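Local coordinates for putative chromatin binding protein (Chaetomium thermophilum, PDB 6QP0) that acts as a tRNA-dependent ATPase related to PSTK and is essential for tRNA modification by Elongator, at residues 76-81 against 129-134; 81-86 against 111-116; 229-234 against 242-247. All coordinates share one frame; numbering follows the deposited sequence.

Contact 1 of 3, residues 76-81 against 129-134; sequences ISDATL and LDSLNY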
loop_
_atom_site.group_PDB
_atom_site.type_symbol
_atom_site.label_atom_id
_atom_site.label_comp_id
_atom_site.label_asym_id
_atom_site.label_seq_id
_atom_site.Cartn_x
_atom_site.Cartn_y
_atom_site.Cartn_z
ATOM N N ILE A 76 -0.072 2.428 -8.231
ATOM C CA ILE A 76 -0.812 1.185 -8.402
ATOM C C ILE A 76 -1.648 0.941 -7.155
ATOM O O ILE A 76 -1.214 1.238 -6.038
ATOM C CB ILE A 76 0.130 -0.011 -8.660
ATOM C CG1 ILE A 76 1.055 0.278 -9.843
ATOM C CG2 ILE A 76 -0.679 -1.278 -8.912
ATOM C CD1 ILE A 76 2.174 -0.732 -10.006
ATOM N N SER A 77 -2.844 0.387 -7.345
ATOM C CA SER A 77 -3.731 0.074 -6.239
ATOM C C SER A 77 -4.657 -1.056 -6.661
ATOM O O SER A 77 -4.727 -1.423 -7.837
ATOM C CB SER A 77 -4.540 1.302 -5.804
ATOM O OG SER A 77 -5.512 1.641 -6.777
ATOM N N ASP A 78 -5.370 -1.618 -5.680
ATOM C CA ASP A 78 -6.401 -2.601 -5.990
ATOM C C ASP A 78 -7.417 -2.026 -6.970
ATOM O O ASP A 78 -7.881 -2.723 -7.882
ATOM C CB ASP A 78 -7.097 -3.062 -4.708
ATOM C CG ASP A 78 -6.185 -3.873 -3.800
ATOM O OD1 ASP A 78 -4.953 -3.840 -3.995
ATOM O OD2 ASP A 78 -6.706 -4.554 -2.892
ATOM N N ALA A 79 -7.760 -0.745 -6.810
ATOM C CA ALA A 79 -8.761 -0.124 -7.670
ATOM C C ALA A 79 -8.246 0.048 -9.094
ATOM O O ALA A 79 -8.986 -0.178 -10.058
ATOM C CB ALA A 79 -9.182 1.226 -7.087
ATOM N N THR A 80 -6.982 0.456 -9.249
ATOM C CA THR A 80 -6.424 0.621 -10.588
ATOM C C THR A 80 -6.366 -0.708 -11.331
ATOM O O THR A 80 -6.489 -0.737 -12.559
ATOM C CB THR A 80 -5.025 1.236 -10.516
ATOM O OG1 THR A 80 -4.150 0.360 -9.795
ATOM C CG2 THR A 80 -5.071 2.599 -9.841
ATOM N N LEU A 81 -6.171 -1.805 -10.607
ATOM C CA LEU A 81 -6.164 -3.139 -11.183
ATOM C C LEU A 81 -7.530 -3.806 -11.119
ATOM O O LEU A 81 -7.639 -5.001 -11.413
ATOM C CB LEU A 81 -5.132 -4.011 -10.467
ATOM C CG LEU A 81 -3.705 -3.462 -10.457
ATOM C CD1 LEU A 81 -2.800 -4.350 -9.623
ATOM C CD2 LEU A 81 -3.167 -3.324 -11.876
ATOM N N LEU A 129 2.847 1.527 -4.267
ATOM C CA LEU A 129 1.914 0.404 -4.212
ATOM C C LEU A 129 0.931 0.669 -3.074
ATOM O O LEU A 129 1.241 0.438 -1.903
ATOM C CB LEU A 129 2.657 -0.914 -4.027
ATOM C CG LEU A 129 1.812 -2.183 -4.158
ATOM C CD1 LEU A 129 1.234 -2.300 -5.555
ATOM C CD2 LEU A 129 2.628 -3.420 -3.814
ATOM N N ASP A 130 -0.254 1.161 -3.428
ATOM C CA ASP A 130 -1.311 1.469 -2.464
ATOM C C ASP A 130 -2.202 0.241 -2.333
ATOM O O ASP A 130 -3.145 0.041 -3.101
ATOM C CB ASP A 130 -2.092 2.698 -2.912
ATOM C CG ASP A 130 -3.370 2.915 -2.115
ATOM O OD1 ASP A 130 -3.581 2.230 -1.094
ATOM O OD2 ASP A 130 -4.175 3.778 -2.525
ATOM N N SER A 131 -1.900 -0.593 -1.342
ATOM C CA SER A 131 -2.711 -1.766 -1.057
ATOM C C SER A 131 -2.480 -2.170 0.390
ATOM O O SER A 131 -1.510 -1.743 1.023
ATOM C CB SER A 131 -2.381 -2.926 -2.002
ATOM O OG SER A 131 -3.188 -4.055 -1.715
ATOM N N LEU A 132 -3.389 -3.000 0.907
ATOM C CA LEU A 132 -3.267 -3.477 2.281
ATOM C C LEU A 132 -1.854 -3.981 2.559
ATOM O O LEU A 132 -1.246 -3.627 3.575
ATOM C CB LEU A 132 -4.299 -4.573 2.545
ATOM C CG LEU A 132 -5.764 -4.125 2.524
ATOM C CD1 LEU A 132 -6.696 -5.322 2.410
ATOM C CD2 LEU A 132 -6.103 -3.314 3.771
ATOM N N ASN A 133 -1.312 -4.797 1.655
ATOM C CA ASN A 133 0.056 -5.303 1.762
ATOM C C ASN A 133 0.371 -5.719 3.196
ATOM O O ASN A 133 1.394 -5.351 3.775
ATOM C CB ASN A 133 1.056 -4.259 1.260
ATOM C CG ASN A 133 0.867 -3.927 -0.212
ATOM O OD1 ASN A 133 0.483 -4.785 -1.008
ATOM N ND2 ASN A 133 1.136 -2.679 -0.581
ATOM N N TYR A 134 -0.530 -6.517 3.765
ATOM C CA TYR A 134 -0.563 -6.761 5.199
ATOM C C TYR A 134 0.156 -8.032 5.628
ATOM O O TYR A 134 0.151 -8.350 6.822
ATOM C CB TYR A 134 -2.019 -6.822 5.679
ATOM C CG TYR A 134 -2.765 -8.053 5.210
ATOM C CD1 TYR A 134 -3.425 -8.067 3.987
ATOM C CD2 TYR A 134 -2.811 -9.198 5.991
ATOM C CE1 TYR A 134 -4.106 -9.192 3.558
ATOM C CE2 TYR A 134 -3.488 -10.323 5.572
ATOM C CZ TYR A 134 -4.133 -10.317 4.355
ATOM O OH TYR A 134 -4.809 -11.442 3.945
HETATM O O HOH W 1 -5.628 -0.505 -2.692
#

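Contact 2 of 3, residues 81-86 against 111-116; sequences LSISRS and AALYAA. With AF3 (aluminum fluoride), chain C.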
loop_
_atom_site.group_PDB
_atom_site.type_symbol
_atom_site.label_atom_id
_atom_site.label_comp_id
_atom_site.label_asym_id
_atom_site.label_seq_id
_atom_site.Cartn_x
_atom_site.Cartn_y
_atom_site.Cartn_z
ATOM N N LEU A 81 -6.171 -1.805 -10.607
ATOM C CA LEU A 81 -6.164 -3.139 -11.183
ATOM C C LEU A 81 -7.530 -3.806 -11.119
ATOM O O LEU A 81 -7.639 -5.001 -11.413
ATOM C CB LEU A 81 -5.132 -4.011 -10.467
ATOM C CG LEU A 81 -3.705 -3.462 -10.457
ATOM C CD1 LEU A 81 -2.800 -4.350 -9.623
ATOM C CD2 LEU A 81 -3.167 -3.324 -11.876
ATOM N N SER A 82 -8.568 -3.064 -10.741
ATOM C CA SER A 82 -9.926 -3.596 -10.665
ATOM C C SER A 82 -9.974 -4.849 -9.794
ATOM O O SER A 82 -10.575 -5.865 -10.150
ATOM C CB SER A 82 -10.474 -3.880 -12.062
ATOM O OG SER A 82 -10.498 -2.699 -12.844
ATOM N N ILE A 83 -9.325 -4.769 -8.637
ATOM C CA ILE A 83 -9.330 -5.842 -7.651
ATOM C C ILE A 83 -10.317 -5.446 -6.560
ATOM O O ILE A 83 -10.039 -4.554 -5.750
ATOM C CB ILE A 83 -7.930 -6.093 -7.075
ATOM C CG1 ILE A 83 -6.987 -6.587 -8.176
ATOM C CG2 ILE A 83 -8.001 -7.094 -5.925
ATOM C CD1 ILE A 83 -5.539 -6.708 -7.745
ATOM N N SER A 84 -11.473 -6.101 -6.538
ATOM C CA SER A 84 -12.480 -5.802 -5.531
ATOM C C SER A 84 -11.988 -6.205 -4.144
ATOM O O SER A 84 -11.185 -7.129 -3.986
ATOM C CB SER A 84 -13.788 -6.524 -5.854
ATOM O OG SER A 84 -14.823 -6.116 -4.977
ATOM N N ARG A 85 -12.484 -5.495 -3.129
ATOM C CA ARG A 85 -12.108 -5.777 -1.749
ATOM C C ARG A 85 -12.607 -7.130 -1.263
ATOM O O ARG A 85 -12.173 -7.584 -0.199
ATOM C CB ARG A 85 -12.647 -4.678 -0.830
ATOM C CG ARG A 85 -12.041 -3.310 -1.079
ATOM C CD ARG A 85 -12.913 -2.206 -0.504
ATOM N NE ARG A 85 -12.261 -0.901 -0.573
ATOM C CZ ARG A 85 -12.157 -0.170 -1.679
ATOM N NH1 ARG A 85 -12.655 -0.613 -2.826
ATOM N NH2 ARG A 85 -11.546 1.007 -1.640
ATOM N N SER A 86 -13.500 -7.783 -2.007
ATOM C CA SER A 86 -14.060 -9.058 -1.580
ATOM C C SER A 86 -13.100 -10.225 -1.766
ATOM O O SER A 86 -13.395 -11.327 -1.291
ATOM C CB SER A 86 -15.358 -9.334 -2.342
ATOM O OG SER A 86 -15.168 -9.190 -3.738
ATOM N N ALA A 111 -0.736 -11.783 -7.224
ATOM C CA ALA A 111 -0.167 -11.991 -8.550
ATOM C C ALA A 111 -0.375 -10.760 -9.424
ATOM O O ALA A 111 0.563 -10.270 -10.063
ATOM C CB ALA A 111 -0.789 -13.229 -9.197
ATOM N N ALA A 112 -1.603 -10.235 -9.448
ATOM C CA ALA A 112 -1.891 -9.046 -10.241
ATOM C C ALA A 112 -1.029 -7.873 -9.797
ATOM O O ALA A 112 -0.428 -7.178 -10.626
ATOM C CB ALA A 112 -3.375 -8.692 -10.134
ATOM N N LEU A 113 -0.958 -7.636 -8.485
ATOM C CA LEU A 113 -0.129 -6.553 -7.968
ATOM C C LEU A 113 1.331 -6.761 -8.348
ATOM O O LEU A 113 2.002 -5.835 -8.817
ATOM C CB LEU A 113 -0.282 -6.459 -6.449
ATOM C CG LEU A 113 -1.650 -6.031 -5.915
ATOM C CD1 LEU A 113 -1.781 -6.379 -4.441
ATOM C CD2 LEU A 113 -1.873 -4.542 -6.130
ATOM N N TYR A 114 1.837 -7.980 -8.158
ATOM C CA TYR A 114 3.238 -8.257 -8.451
ATOM C C TYR A 114 3.566 -7.935 -9.905
ATOM O O TYR A 114 4.583 -7.294 -10.197
ATOM C CB TYR A 114 3.557 -9.719 -8.130
ATOM C CG TYR A 114 4.999 -10.099 -8.371
ATOM C CD1 TYR A 114 5.414 -10.581 -9.606
ATOM C CD2 TYR A 114 5.950 -9.977 -7.365
ATOM C CE1 TYR A 114 6.731 -10.929 -9.834
ATOM C CE2 TYR A 114 7.270 -10.321 -7.582
ATOM C CZ TYR A 114 7.656 -10.796 -8.819
ATOM O OH TYR A 114 8.968 -11.143 -9.045
ATOM N N ALA A 115 2.704 -8.361 -10.833
ATOM C CA ALA A 115 2.954 -8.116 -12.249
ATOM C C ALA A 115 2.934 -6.626 -12.563
ATOM O O ALA A 115 3.807 -6.117 -13.276
ATOM C CB ALA A 115 1.918 -8.856 -13.095
ATOM N N ALA A 116 1.936 -5.908 -12.041
ATOM C CA ALA A 116 1.839 -4.475 -12.297
ATOM C C ALA A 116 3.113 -3.749 -11.884
ATOM O O ALA A 116 3.574 -2.843 -12.587
ATOM C CB ALA A 116 0.633 -3.893 -11.561
HETATM AL AL AF3 C . -9.370 1.045 0.867
HETATM F F1 AF3 C . -8.200 1.545 -0.276
HETATM F F2 AF3 C . -10.904 1.798 0.893
HETATM F F3 AF3 C . -8.871 0.173 2.247
#

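Contact 3 of 3, residues 229-234 against 242-247; sequences FLLAWD and QVFDKI. With ADP (adenosine-5'-diphosphate), chain B.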
loop_
_atom_site.group_PDB
_atom_site.type_symbol
_atom_site.label_atom_id
_atom_site.label_comp_id
_atom_site.label_asym_id
_atom_site.label_seq_id
_atom_site.Cartn_x
_atom_site.Cartn_y
_atom_site.Cartn_z
ATOM N N PHE A 229 8.408 3.559 7.574
ATOM C CA PHE A 229 7.910 4.901 7.839
ATOM C C PHE A 229 6.428 4.808 8.167
ATOM O O PHE A 229 5.711 3.958 7.631
ATOM C CB PHE A 229 8.124 5.837 6.646
ATOM C CG PHE A 229 9.536 5.854 6.136
ATOM C CD1 PHE A 229 10.450 6.774 6.618
ATOM C CD2 PHE A 229 9.947 4.951 5.169
ATOM C CE1 PHE A 229 11.749 6.793 6.148
ATOM C CE2 PHE A 229 11.245 4.963 4.698
ATOM C CZ PHE A 229 12.146 5.886 5.188
ATOM N N LEU A 230 5.974 5.686 9.058
ATOM C CA LEU A 230 4.591 5.682 9.512
ATOM C C LEU A 230 4.014 7.087 9.435
ATOM O O LEU A 230 4.735 8.082 9.551
ATOM C CB LEU A 230 4.479 5.149 10.947
ATOM C CG LEU A 230 4.982 3.723 11.183
ATOM C CD1 LEU A 230 6.487 3.692 11.399
ATOM C CD2 LEU A 230 4.257 3.086 12.362
ATOM N N LEU A 231 2.697 7.157 9.234
ATOM C CA LEU A 231 1.980 8.430 9.158
ATOM C C LEU A 231 0.626 8.246 9.839
ATOM O O LEU A 231 -0.279 7.625 9.273
ATOM C CB LEU A 231 1.802 8.891 7.716
ATOM C CG LEU A 231 3.043 9.315 6.932
ATOM C CD1 LEU A 231 2.663 9.641 5.492
ATOM C CD2 LEU A 231 3.714 10.503 7.590
ATOM N N ALA A 232 0.493 8.781 11.046
ATOM C CA ALA A 232 -0.803 8.833 11.700
ATOM C C ALA A 232 -1.655 9.926 11.064
ATOM O O ALA A 232 -1.146 10.855 10.430
ATOM C CB ALA A 232 -0.646 9.087 13.199
ATOM N N TRP A 233 -2.971 9.806 11.232
ATOM C CA TRP A 233 -3.872 10.818 10.692
ATOM C C TRP A 233 -3.531 12.200 11.240
ATOM O O TRP A 233 -3.445 13.178 10.487
ATOM C CB TRP A 233 -5.323 10.460 11.014
ATOM C CG TRP A 233 -5.894 9.380 10.148
ATOM C CD1 TRP A 233 -5.210 8.543 9.312
ATOM C CD2 TRP A 233 -7.277 9.025 10.028
ATOM N NE1 TRP A 233 -6.082 7.688 8.683
ATOM C CE2 TRP A 233 -7.357 7.963 9.105
ATOM C CE3 TRP A 233 -8.455 9.500 10.613
ATOM C CZ2 TRP A 233 -8.568 7.370 8.754
ATOM C CZ3 TRP A 233 -9.655 8.910 10.262
ATOM C CH2 TRP A 233 -9.702 7.856 9.342
ATOM N N ASP A 234 -3.329 12.299 12.554
ATOM C CA ASP A 234 -3.095 13.590 13.186
ATOM C C ASP A 234 -1.766 14.211 12.782
ATOM O O ASP A 234 -1.567 15.407 13.024
ATOM C CB ASP A 234 -3.163 13.434 14.705
ATOM C CG ASP A 234 -4.489 12.861 15.168
ATOM O OD1 ASP A 234 -5.542 13.316 14.671
ATOM O OD2 ASP A 234 -4.478 11.947 16.018
ATOM N N GLN A 242 8.010 15.760 6.496
ATOM C CA GLN A 242 9.311 15.306 6.979
ATOM C C GLN A 242 9.530 13.829 6.666
ATOM O O GLN A 242 10.638 13.429 6.285
ATOM C CB GLN A 242 9.445 15.555 8.481
ATOM C CG GLN A 242 10.886 15.477 8.962
ATOM C CD GLN A 242 11.057 15.861 10.416
ATOM O OE1 GLN A 242 10.087 16.124 11.126
ATOM N NE2 GLN A 242 12.303 15.897 10.870
ATOM N N VAL A 243 8.494 13.000 6.826
ATOM C CA VAL A 243 8.606 11.593 6.461
ATOM C C VAL A 243 8.922 11.452 4.972
ATOM O O VAL A 243 9.798 10.677 4.577
ATOM C CB VAL A 243 7.318 10.829 6.817
ATOM C CG1 VAL A 243 7.428 9.376 6.348
ATOM C CG2 VAL A 243 7.029 10.905 8.303
ATOM N N PHE A 244 8.184 12.181 4.130
ATOM C CA PHE A 244 8.364 12.049 2.686
ATOM C C PHE A 244 9.806 12.339 2.278
ATOM O O PHE A 244 10.336 11.705 1.356
ATOM C CB PHE A 244 7.407 12.984 1.944
ATOM C CG PHE A 244 5.959 12.578 2.025
ATOM C CD1 PHE A 244 5.587 11.330 2.497
ATOM C CD2 PHE A 244 4.968 13.452 1.616
ATOM C CE1 PHE A 244 4.257 10.966 2.562
ATOM C CE2 PHE A 244 3.639 13.093 1.680
ATOM C CZ PHE A 244 3.282 11.849 2.152
ATOM N N ASP A 245 10.454 13.303 2.944
ATOM C CA ASP A 245 11.842 13.626 2.625
ATOM C C ASP A 245 12.770 12.459 2.953
ATOM O O ASP A 245 13.704 12.169 2.196
ATOM C CB ASP A 245 12.276 14.886 3.379
ATOM C CG ASP A 245 11.791 16.171 2.715
ATOM O OD1 ASP A 245 12.326 16.536 1.646
ATOM O OD2 ASP A 245 10.867 16.812 3.259
ATOM N N LYS A 246 12.537 11.785 4.083
ATOM C CA LYS A 246 13.343 10.619 4.425
ATOM C C LYS A 246 13.076 9.472 3.456
ATOM O O LYS A 246 13.994 8.714 3.116
ATOM C CB LYS A 246 13.067 10.195 5.868
ATOM C CG LYS A 246 13.563 11.184 6.925
ATOM C CD LYS A 246 12.715 11.097 8.186
ATOM C CE LYS A 246 13.288 11.911 9.340
ATOM N NZ LYS A 246 13.879 13.222 8.940
ATOM N N ILE A 247 11.831 9.333 2.989
ATOM C CA ILE A 247 11.549 8.374 1.923
ATOM C C ILE A 247 12.372 8.714 0.686
ATOM O O ILE A 247 12.959 7.833 0.048
ATOM C CB ILE A 247 10.044 8.336 1.594
ATOM C CG1 ILE A 247 9.221 7.863 2.794
ATOM C CG2 ILE A 247 9.804 7.430 0.383
ATOM C CD1 ILE A 247 7.717 8.015 2.612
HETATM P PB ADP B . -8.152 3.338 2.337
HETATM O O1B ADP B . -8.187 3.530 0.837
HETATM O O2B ADP B . -9.010 2.166 2.720
HETATM O O3B ADP B . -6.735 3.079 2.790
HETATM P PA ADP B . -8.850 6.185 2.424
HETATM O O1A ADP B . -9.749 6.127 1.213
HETATM O O2A ADP B . -7.475 6.676 2.030
HETATM O O3A ADP B . -8.745 4.681 3.101
HETATM O "O5'" ADP B . -9.526 7.199 3.552
HETATM C "C5'" ADP B . -10.655 6.731 4.262
HETATM C "C4'" ADP B . -11.411 7.798 4.746
HETATM O "O4'" ADP B . -10.759 8.384 5.974
HETATM C "C3'" ADP B . -11.475 8.991 3.676
HETATM O "O3'" ADP B . -12.822 9.652 3.724
HETATM C "C2'" ADP B . -10.593 9.789 4.020
HETATM O "O2'" ADP B . -11.045 11.174 3.754
HETATM C "C1'" ADP B . -10.345 9.577 5.650
HETATM N N9 ADP B . -8.950 9.676 5.919
HETATM C C8 ADP B . -7.905 8.940 5.545
HETATM N N7 ADP B . -6.818 9.498 6.090
HETATM C C5 ADP B . -7.212 10.572 6.795
HETATM C C6 ADP B . -6.506 11.491 7.543
HETATM N N6 ADP B . -5.231 11.975 8.062
HETATM N N1 ADP B . -7.136 12.479 8.154
HETATM C C2 ADP B . -8.481 12.593 8.046
HETATM N N3 ADP B . -9.182 11.696 7.313
HETATM C C4 ADP B . -8.539 10.688 6.691
#

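Contact 1 of 3, residues 76-81 against 129-134
L129 lies against I76 where strands 125-130 and 72-77 run parallel as neighbours in the central sheet of the P-loop NTPase domain, the part of the longer protein present in this chain. CD1 of L129, placed by a chi2 of 63°, packs on I76 CG2 at 4.0 Å, on the face where I76 also meets A116 of helix 106-120. At D130 the strands are joined by a hydrogen bond from D130 N to I76 O, 2.8 Å long and almost straight along the carbonyl. The D130 side chain turns to the other face, where its CB is 4.0 Å from S77 CB. Its carboxylate belongs with T16 to the magnesium site, and OD2 is hydrogen-bonded to Y75 OH and T16 OG1; a position near the C-terminal end of this strand is consistent with a Walker B aspartate. D130 O receives a C-H...O contact from S77 CA at 3.2 Å and a hydrogen bond from a water, which in turn accepts from D78 N. S131 follows, its side chain toward D78, whose OD2 is hydrogen-bonded to Y88 OH while OD1 lies 2.9 Å from S131 OG.

Contact 2 of 3, residues 81-86 against 111-116
L81 and I83 make an apolar loop-on-helix contact, resting on A112, L113 and A116 of helix 106-120, which flanks the edge strand 72-77; no hydrogen bond crosses between the two segments. The loop leaves that strand, and its two branched side chains reach back to the helix it will later enter. L81 divides its methyls: CD1 meets the tip of L113 at CD2, 3.6 Å away, the two side chains crossing at a slant, and also nears the backbone carbonyl A112 O, while L81 CD2 lies 3.9 Å from A116 CB, one helical turn beyond A112. I83 touches with its far end; an extended chi2 of 173° carries CD1 out to 3.8 Å from A112 CB. L113 is buried, with W138 of helix 136-148 and D78 also against it. Further along the loop, R85 stretches from CG to NE toward the nucleotide site. The edge of its guanidinium meets aluminum fluoride in plane, NH2 donating to F2 over 2.7 Å at 165° and NE giving only a weak bond to the same fluorine. NH1 is held by S198 O, and the fluoride also takes bonds from Y203 OH, K15 NZ and S12 N. An arginine and a P-loop lysine both bonded to a gamma-phosphate mimic beyond ADP are characteristic of the phosphoryl-transfer site of P-loop kinases and ATPases.

Contact 3 of 3, residues 229-234 against 242-247
F229 CG is anti to its carbonyl carbon (chi1 -52°), with the ring directed to helix 237-250, while V243 sets CG1 anti to its backbone N and CG2 anti to its carbonyl carbon; one methyl thus serves F229 and the other L231. These residues join strand 228-231, at one edge of the parallel sheet of the P-loop NTPase fold, to the helix that follows it. The short strand and helix segments run nearly antiparallel, at 158° with their axes 9.2 Å apart at closest approach, and the contact between them is apolar. V243 CG1 lies 3.6 Å from F229 CB, and V243 CG2 packs tightly on L231 CD2 at 3.4 Å. One face of the F229 ring is covered by I247, whose CG1 sits 3.9 Å from the ring centroid and 12° off the normal, a CH-pi contact. K246 adds its CB obliquely at F229 CE1, 3.7 Å away, before its chain leads off. On the inner side L231 and F244 cross at about a right angle, L231 CD1 meeting F244 CE1 at 3.6 Å. The F244 ring also meets Y25 and touches Q21 and L22, so that helix 15-31, which follows the P-loop, closes over the same packing; a salt bridge from D245 to R29 ties the two helices further. Past the strand, W233 takes no part in the helix packing and serves the nucleotide instead. V168 of helix 162-174 touches its side chain, and NE1 is hydrogen-bonded to S13 O of the P-loop. Adenine lies over one indole face, with ADP C5 3.4 Å above the ring plane, and ADP N6 makes a weak hydrogen bond to W233 O.

From the N terminus, the chain first lays down strand 4-9, the P-loop and helix 15-31. Strand 72-77 then runs into the loop that carries contact 2, which closes when helix 106-120 comes back past 81-86. Contact 1 closes the wider loop around it as strand 125-130 pairs with 72-77. The two share L81 and touch, with D78 O and I83 N probably hydrogen-bonded. Contact 3 follows in series, a short closure between strand 228-231 and helix 237-250, its centre about 19 Å from that of contact 1. Strands 72-77 and 228-231 are the sheet's outermost within this chain; contacts 2 and 3 lie on opposite sides of the chain's centre.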